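Local coordinates for FAA hydrolase family protein (Pseudomonas aeruginosa, PDB 6J5Y) that probably hydrolyses fumarylpyruvate, as a member of the FAH superfamily that binds manganese and pyruvate together in one pocket, at residues A[21-26]-A[196-201]; A[81-86]-A[157-162]; A[167-172]-A[202-207]. One frame throughout, in Å; residues are numbered along the deposited sequence.

Contact 1 opens near the N terminus at residues 21-26 and closes only at 196-201, bringing strand 198-200 beside the start of strand 26-30 across most of the chain. Contact 2 lies wholly within that long loop and packs strand 79-89 of the large mixed sheet against strand 158-163 of the five-stranded sheet. Contact 3 begins just afterwards, on neighbouring strand 166-172, and ends at 202-207, directly following the second segment of contact 1, so contacts 1 and 3 cross. Contacts 2 and 3 follow in series, their centres about 6 Å apart; Thr203 OG1 joins them at Ile83 O, and both touch the bound pyruvate.

Contact 1. Residues A[21-26]-A[196-201]; sequences FPVRRV and GDLVFT
Leu198 is the bump of this contact and Val23, Phe21 and Val26 line the hollow that receives it, where strand 26-30 starts to run parallel to strand 198-200 in the large mixed sheet of this FAH-family fold. Val26 and Leu198 form the parallel bridge and put their side chains on the same face. With Leu198 CG anti to the carbonyl carbon (chi1 -53°), its two methyls part around different neighbours. Leu198 CD1 enters the fork of Val23, 3.9 Å from both CG1 and CG2, the two side chains crossing at about a right angle. Leu198 CD2 turns instead to Phe21 and lies 3.9 Å from its CE1. Leu12 of strand 11-13 touches Phe21, Val23 and Leu198, so the same cluster joins the small N-terminal sheet to the large one.

A second hollow lies at Gly196, whose missing side chain lets the neighbouring chain come close. Pro22 O approaches Gly196 CA to 3.3 Å, and Phe21 CE1 lies 3.6 Å from that CA. The positive phi of Gly196 (103°) is a backbone shape suited to glycine. Farther along, Val26 CG1 approaches the Phe200 ring obliquely, 3.9 Å from CE1, while the Phe200 side chain also touches Glu84 and Val86 of strand 79-89.

The backbones are tied by Arg24 N to Gly196 O and by Leu198 N to Arg25 O. On the more exposed side, Arg24 and Asp197 lie side by side, with guanidinium and carboxylate planes 44° apart. Asp197 OD2 is held by the backbone N of Arg194. Two donors grip the other carboxylate oxygen: Arg24 NH2 forms a salt bridge to the syn lone pair of Asp197 OD1 at 2.7 Å, and Arg25 N comes to the anti side of Asp197 OD1, tilted well out of the carboxylate plane, 3.1 Å away.

Contact 2. Residues A[81-86]-A[157-162]; sequences YEIELV and AAISLQ. With MN (manganese (II) ion), chain C; PYR (pyruvic acid), chain B.
Leu161 packs over Tyr81 and Ile83, where strand 158-162 lies across strand 83-86 with their axes 7.2 Å apart and 141° between their directions. No hydrogen bond joins the two segments, and the contact is made mainly by apolar side chains. Tyr81 CG sits between the backbone N and the carbonyl carbon (chi1 58°), and one face of its ring receives Leu161 CD2 in a CH-pi contact, 4.0 Å from the ring centroid. The other methyl, Leu161 CD1, on the same side of the ring, touches Tyr81 CD1 at 3.3 Å and also reaches Ile83 CB at 3.8 Å. Ile83 slides antiparallel past both Leu161 and Ile159; its CG2 meets Ile159 CG1 at 3.7 Å. Ile159 is extended beyond CB (chi2 162°), which carries CD1 onto the backbone at Leu85 N, 3.6 Å away.

Glu82 and Glu84 leave the opposite side of the strand with extended chains. Glu82 OE1 binds the manganese at 2.2 Å and Glu84 OE2 at 2.0 Å. Arg117 pairs with Glu82 OE2, while Gly202 N and a metal-bound water donate to Glu84 OE1. Pyruvate chelates the ion through O and O3. Glu82, Glu84 and Asp113 form the three-carboxylate metal site characteristic of FAH-family enzymes.

Contact 3. Residues A[167-172]-A[202-207]; sequences DRQRSD and GTPEGV. With PYR (pyruvic acid), chain B.
Gln169 reaches from strand 166-172 into the loop 202-207, and its amide is bonded at both ends. Gln169 NE2 donates to Thr203 OG1 at 3.0 Å, with that oxygen tilted 16° from the amide plane. Gln169 NE2 also makes two weak bonds, to Pro204 O at 2.8 Å through a strongly bent hydrogen bond and to Glu205 O at 3.5 Å. The carboxamide oxygen OE1 takes the backbone N-H of Ile83. Thr203 OG1, accepting from Gln169, is in turn bonded to Ile83 O.

Glu205 O has a firmer donor in a water 2.6 Å away, which also accepts from Arg170 N at 3.0 Å and so bridges the segments. Gly206 CA comes within 3.3 Å of Arg168 O in a CA-H...O contact, and Tyr81 OH bonds to Gly206 O. Two residues further along the strand from Gln169, Ser171 CB presses tightly on Pro204 CB at 3.5 Å. At the other end of the loop, Thr203 N forms a weak bond to pyruvate O at 3.2 Å. Arg168 and Gln169, both facing Leu161, form a classic beta bulge, and the Gln169 side chain bonds from it to the loop whose Gly202 and Thr203 line the pyruvate pocket.

Contact 1. Residues A[21-26]-A[196-201]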
# COMPACT_ATOMS: atom_id res chain seq x y z
N PHE A 21 -12.74 9.50 -2.63
CA PHE A 21 -11.40 10.12 -2.80
C PHE A 21 -10.81 9.61 -4.11
O PHE A 21 -10.45 8.43 -4.20
CB PHE A 21 -10.52 9.76 -1.61
CG PHE A 21 -9.16 10.42 -1.62
CD1 PHE A 21 -8.10 9.85 -2.32
CD2 PHE A 21 -8.95 11.59 -0.93
CE1 PHE A 21 -6.85 10.46 -2.33
CE2 PHE A 21 -7.70 12.19 -0.94
CZ PHE A 21 -6.66 11.62 -1.63
N PRO A 22 -10.79 10.42 -5.19
CA PRO A 22 -10.29 9.99 -6.50
C PRO A 22 -8.77 9.80 -6.50
O PRO A 22 -8.08 10.71 -6.18
CB PRO A 22 -10.67 11.12 -7.44
CG PRO A 22 -10.72 12.31 -6.55
CD PRO A 22 -11.20 11.80 -5.21
N VAL A 23 -8.31 8.63 -6.92
CA VAL A 23 -6.87 8.27 -6.90
C VAL A 23 -6.13 8.81 -8.12
O VAL A 23 -6.62 8.65 -9.21
CB VAL A 23 -6.70 6.76 -6.81
CG1 VAL A 23 -5.24 6.35 -6.81
CG2 VAL A 23 -7.40 6.24 -5.58
N ARG A 24 -4.96 9.40 -7.89
CA ARG A 24 -4.12 9.93 -8.97
C ARG A 24 -2.93 9.00 -9.23
O ARG A 24 -3.05 8.23 -10.12
CB ARG A 24 -3.68 11.35 -8.66
CG ARG A 24 -2.90 12.01 -9.77
CD ARG A 24 -2.48 13.40 -9.37
NE ARG A 24 -1.52 13.97 -10.27
CZ ARG A 24 -0.21 13.81 -10.21
NH1 ARG A 24 0.54 14.40 -11.11
NH2 ARG A 24 0.34 13.06 -9.28
N ARG A 25 -1.86 9.08 -8.47
CA ARG A 25 -0.71 8.16 -8.67
C ARG A 25 -0.61 7.25 -7.44
O ARG A 25 -1.05 7.65 -6.39
CB ARG A 25 0.63 8.88 -8.83
CG ARG A 25 0.79 9.63 -10.14
CD ARG A 25 2.22 10.02 -10.39
NE ARG A 25 2.36 10.86 -11.55
CZ ARG A 25 3.42 11.58 -11.84
NH1 ARG A 25 4.48 11.56 -11.06
NH2 ARG A 25 3.42 12.32 -12.92
N VAL A 26 0.05 6.11 -7.58
CA VAL A 26 0.19 5.20 -6.43
C VAL A 26 1.67 4.94 -6.21
O VAL A 26 2.30 4.36 -7.06
CB VAL A 26 -0.65 3.92 -6.56
CG1 VAL A 26 -0.50 3.05 -5.33
CG2 VAL A 26 -2.10 4.27 -6.80
N GLY A 196 -4.85 13.38 -4.48
CA GLY A 196 -5.26 12.09 -5.06
C GLY A 196 -4.16 11.05 -4.98
O GLY A 196 -4.48 9.86 -5.10
N ASP A 197 -2.90 11.48 -4.83
CA ASP A 197 -1.75 10.55 -4.78
C ASP A 197 -1.90 9.68 -3.53
O ASP A 197 -2.40 10.21 -2.48
CB ASP A 197 -0.42 11.29 -4.80
CG ASP A 197 0.02 11.88 -6.12
OD1 ASP A 197 -0.68 11.66 -7.16
OD2 ASP A 197 1.03 12.61 -6.11
N LEU A 198 -1.54 8.40 -3.63
CA LEU A 198 -1.51 7.49 -2.45
C LEU A 198 -0.07 7.09 -2.23
O LEU A 198 0.70 7.01 -3.24
CB LEU A 198 -2.36 6.24 -2.67
CG LEU A 198 -3.80 6.45 -3.11
CD1 LEU A 198 -4.52 5.11 -3.20
CD2 LEU A 198 -4.52 7.37 -2.12
N VAL A 199 0.30 6.91 -0.97
CA VAL A 199 1.62 6.33 -0.61
C VAL A 199 1.37 5.09 0.25
O VAL A 199 0.86 5.24 1.36
CB VAL A 199 2.53 7.33 0.12
CG1 VAL A 199 3.93 6.74 0.35
CG2 VAL A 199 2.58 8.66 -0.60
N PHE A 200 1.71 3.92 -0.29
CA PHE A 200 1.86 2.64 0.43
C PHE A 200 3.24 2.72 1.13
O PHE A 200 4.24 2.82 0.43
CB PHE A 200 1.73 1.48 -0.56
CG PHE A 200 0.32 1.11 -0.95
CD1 PHE A 200 -0.50 2.02 -1.60
CD2 PHE A 200 -0.18 -0.17 -0.71
CE1 PHE A 200 -1.80 1.68 -1.96
CE2 PHE A 200 -1.47 -0.51 -1.09
CZ PHE A 200 -2.27 0.41 -1.72
N THR A 201 3.26 2.74 2.45
CA THR A 201 4.47 3.09 3.24
C THR A 201 5.38 1.88 3.48
O THR A 201 6.42 2.07 4.15
CB THR A 201 4.04 3.73 4.55
OG1 THR A 201 3.17 2.83 5.24
CG2 THR A 201 3.36 5.06 4.31
O HOH W 1 2.70 12.66 -7.86

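Contact 2. Residues A[81-86]-A[157-162]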
# COMPACT_ATOMS: atom_id res chain seq x y z
N TYR A 81 1.09 -11.60 -0.10
CA TYR A 81 0.41 -10.52 0.64
C TYR A 81 1.50 -9.63 1.24
O TYR A 81 2.61 -10.15 1.48
CB TYR A 81 -0.49 -11.07 1.74
CG TYR A 81 0.24 -11.92 2.74
CD1 TYR A 81 0.97 -11.34 3.78
CD2 TYR A 81 0.28 -13.29 2.62
CE1 TYR A 81 1.69 -12.11 4.67
CE2 TYR A 81 0.96 -14.08 3.54
CZ TYR A 81 1.67 -13.49 4.56
OH TYR A 81 2.37 -14.26 5.45
N GLU A 82 1.18 -8.35 1.42
CA GLU A 82 1.98 -7.37 2.21
C GLU A 82 1.04 -6.33 2.81
O GLU A 82 0.55 -5.49 2.01
CB GLU A 82 2.96 -6.62 1.31
CG GLU A 82 4.02 -7.46 0.61
CD GLU A 82 5.10 -6.64 -0.09
OE1 GLU A 82 4.99 -5.41 -0.10
OE2 GLU A 82 6.03 -7.23 -0.65
N ILE A 83 0.79 -6.33 4.14
CA ILE A 83 -0.11 -5.31 4.77
C ILE A 83 0.66 -3.99 4.87
O ILE A 83 1.88 -4.04 5.15
CB ILE A 83 -0.67 -5.80 6.12
CG1 ILE A 83 -1.91 -5.01 6.53
CG2 ILE A 83 0.38 -5.79 7.21
CD1 ILE A 83 -3.07 -5.14 5.57
N GLU A 84 -0.00 -2.85 4.64
CA GLU A 84 0.69 -1.53 4.62
C GLU A 84 -0.28 -0.43 5.06
O GLU A 84 -1.48 -0.50 4.67
CB GLU A 84 1.25 -1.23 3.22
CG GLU A 84 2.03 -2.36 2.59
CD GLU A 84 3.12 -1.96 1.59
OE1 GLU A 84 3.30 -0.73 1.31
OE2 GLU A 84 3.80 -2.89 1.09
N LEU A 85 0.23 0.52 5.85
CA LEU A 85 -0.42 1.84 6.04
C LEU A 85 -0.34 2.64 4.74
O LEU A 85 0.78 2.80 4.19
CB LEU A 85 0.24 2.60 7.20
CG LEU A 85 -0.24 4.04 7.41
CD1 LEU A 85 -1.64 4.07 7.99
CD2 LEU A 85 0.73 4.79 8.31
N VAL A 86 -1.49 3.12 4.29
CA VAL A 86 -1.62 3.99 3.11
C VAL A 86 -1.96 5.37 3.63
O VAL A 86 -2.93 5.51 4.43
CB VAL A 86 -2.66 3.50 2.08
CG1 VAL A 86 -2.64 4.40 0.85
CG2 VAL A 86 -2.44 2.06 1.68
N ALA A 157 0.66 2.83 15.96
CA ALA A 157 -0.54 2.03 15.60
C ALA A 157 -0.12 0.60 15.27
O ALA A 157 0.74 0.43 14.39
CB ALA A 157 -1.25 2.64 14.41
N ALA A 158 -0.73 -0.41 15.91
CA ALA A 158 -0.49 -1.82 15.55
C ALA A 158 -1.01 -2.02 14.13
O ALA A 158 -2.06 -1.42 13.76
CB ALA A 158 -1.13 -2.80 16.52
N ILE A 159 -0.24 -2.79 13.37
CA ILE A 159 -0.50 -3.22 11.96
C ILE A 159 -0.33 -4.73 11.92
O ILE A 159 0.72 -5.27 12.41
CB ILE A 159 0.42 -2.48 10.98
CG1 ILE A 159 0.19 -2.91 9.52
CG2 ILE A 159 1.88 -2.60 11.40
CD1 ILE A 159 0.73 -1.93 8.50
N SER A 160 -1.32 -5.42 11.38
CA SER A 160 -1.43 -6.89 11.48
C SER A 160 -2.08 -7.46 10.22
O SER A 160 -2.96 -6.78 9.61
CB SER A 160 -2.19 -7.26 12.70
OG SER A 160 -3.57 -6.95 12.50
N LEU A 161 -1.66 -8.67 9.85
CA LEU A 161 -2.25 -9.44 8.73
C LEU A 161 -2.40 -10.87 9.20
O LEU A 161 -1.38 -11.47 9.65
CB LEU A 161 -1.35 -9.39 7.50
CG LEU A 161 -1.98 -9.97 6.23
CD1 LEU A 161 -1.37 -9.34 5.01
CD2 LEU A 161 -1.83 -11.47 6.16
N GLN A 162 -3.61 -11.40 9.09
CA GLN A 162 -3.83 -12.83 9.38
C GLN A 162 -4.29 -13.50 8.10
O GLN A 162 -4.93 -12.84 7.23
CB GLN A 162 -4.74 -13.01 10.59
CG GLN A 162 -6.12 -12.40 10.44
CD GLN A 162 -7.06 -12.94 11.49
OE1 GLN A 162 -7.99 -13.68 11.18
NE2 GLN A 162 -6.78 -12.60 12.74
MN MN C . 5.18 -3.26 -0.24
C PYR B . 7.97 -3.59 0.69
O PYR B . 6.85 -3.23 1.10
OXT PYR B . 8.96 -3.69 1.45
CA PYR B . 8.08 -3.79 -0.60
O3 PYR B . 7.09 -3.56 -1.31
CB PYR B . 9.33 -4.24 -1.30
O HOH W 2 5.32 -1.13 -0.59

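Contact 3. Residues A[167-172]-A[202-207]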
# COMPACT_ATOMS: atom_id res chain seq x y z
N ASP A 167 -2.02 -15.39 12.54
CA ASP A 167 -1.24 -14.13 12.42
C ASP A 167 -0.02 -14.43 11.55
O ASP A 167 0.57 -15.51 11.70
CB ASP A 167 -0.86 -13.55 13.79
CG ASP A 167 -2.07 -12.98 14.49
OD1 ASP A 167 -2.90 -12.33 13.81
OD2 ASP A 167 -2.20 -13.22 15.72
N ARG A 168 0.26 -13.54 10.62
CA ARG A 168 1.40 -13.64 9.68
C ARG A 168 2.26 -12.39 9.85
O ARG A 168 3.49 -12.52 9.93
CB ARG A 168 0.85 -13.90 8.27
CG ARG A 168 -0.11 -15.08 8.19
CD ARG A 168 0.49 -16.45 8.49
NE ARG A 168 1.55 -16.73 7.55
CZ ARG A 168 1.38 -17.29 6.35
NH1 ARG A 168 2.42 -17.47 5.56
NH2 ARG A 168 0.20 -17.76 5.98
N GLN A 169 1.63 -11.21 9.97
CA GLN A 169 2.34 -9.94 10.23
C GLN A 169 1.71 -9.23 11.43
O GLN A 169 0.48 -9.15 11.51
CB GLN A 169 2.31 -9.02 9.00
CG GLN A 169 2.78 -9.72 7.75
CD GLN A 169 2.80 -8.77 6.58
OE1 GLN A 169 1.76 -8.52 5.95
NE2 GLN A 169 3.97 -8.21 6.31
N ARG A 170 2.57 -8.77 12.33
CA ARG A 170 2.20 -7.97 13.52
C ARG A 170 3.38 -7.08 13.87
O ARG A 170 4.44 -7.59 14.27
CB ARG A 170 1.81 -8.85 14.71
CG ARG A 170 1.39 -8.04 15.93
CD ARG A 170 0.48 -8.81 16.86
NE ARG A 170 -0.67 -9.38 16.15
CZ ARG A 170 -1.84 -8.77 15.93
NH1 ARG A 170 -2.09 -7.55 16.38
NH2 ARG A 170 -2.79 -9.41 15.27
N SER A 171 3.22 -5.78 13.66
CA SER A 171 4.23 -4.75 13.98
C SER A 171 3.49 -3.48 14.35
O SER A 171 2.27 -3.57 14.64
CB SER A 171 5.18 -4.56 12.83
OG SER A 171 6.11 -3.53 13.11
N ASP A 172 4.18 -2.35 14.28
CA ASP A 172 3.63 -1.01 14.60
C ASP A 172 4.16 -0.01 13.56
O ASP A 172 5.38 -0.04 13.26
CB ASP A 172 3.99 -0.58 16.02
CG ASP A 172 3.08 0.52 16.51
OD1 ASP A 172 3.17 1.64 15.97
OD2 ASP A 172 2.23 0.22 17.36
N GLY A 202 5.02 0.70 2.99
CA GLY A 202 5.86 -0.51 3.10
C GLY A 202 5.29 -1.53 4.07
O GLY A 202 4.34 -1.19 4.83
N THR A 203 5.85 -2.72 4.09
CA THR A 203 5.29 -3.86 4.85
C THR A 203 6.26 -4.36 5.92
O THR A 203 7.47 -4.44 5.70
CB THR A 203 4.84 -4.96 3.89
OG1 THR A 203 3.91 -5.78 4.61
CG2 THR A 203 5.99 -5.76 3.31
N PRO A 204 5.73 -4.69 7.12
CA PRO A 204 6.55 -5.25 8.19
C PRO A 204 6.92 -6.69 7.81
O PRO A 204 6.58 -7.15 6.73
CB PRO A 204 5.67 -5.14 9.44
CG PRO A 204 4.24 -5.04 8.93
CD PRO A 204 4.31 -4.56 7.50
N GLU A 205 7.69 -7.35 8.68
CA GLU A 205 8.19 -8.73 8.46
C GLU A 205 6.98 -9.68 8.45
O GLU A 205 5.94 -9.30 8.94
CB GLU A 205 9.22 -9.08 9.55
CG GLU A 205 8.64 -9.26 10.95
CD GLU A 205 8.33 -8.01 11.75
OE1 GLU A 205 8.40 -6.89 11.18
OE2 GLU A 205 8.03 -8.14 12.97
N GLY A 206 7.14 -10.89 7.91
CA GLY A 206 6.12 -11.94 7.96
C GLY A 206 5.35 -12.09 6.66
O GLY A 206 4.33 -12.76 6.67
N VAL A 207 5.82 -11.45 5.58
CA VAL A 207 5.24 -11.61 4.22
C VAL A 207 5.36 -13.08 3.81
O VAL A 207 6.31 -13.75 4.22
CB VAL A 207 5.92 -10.72 3.17
CG1 VAL A 207 5.91 -9.25 3.57
CG2 VAL A 207 7.34 -11.19 2.87
C PYR B . 7.97 -3.59 0.69
O PYR B . 6.85 -3.23 1.10
OXT PYR B . 8.96 -3.69 1.45
CA PYR B . 8.08 -3.79 -0.60
O3 PYR B . 7.09 -3.56 -1.31
CB PYR B . 9.33 -4.24 -1.30
O HOH W 3 5.34 -8.21 11.20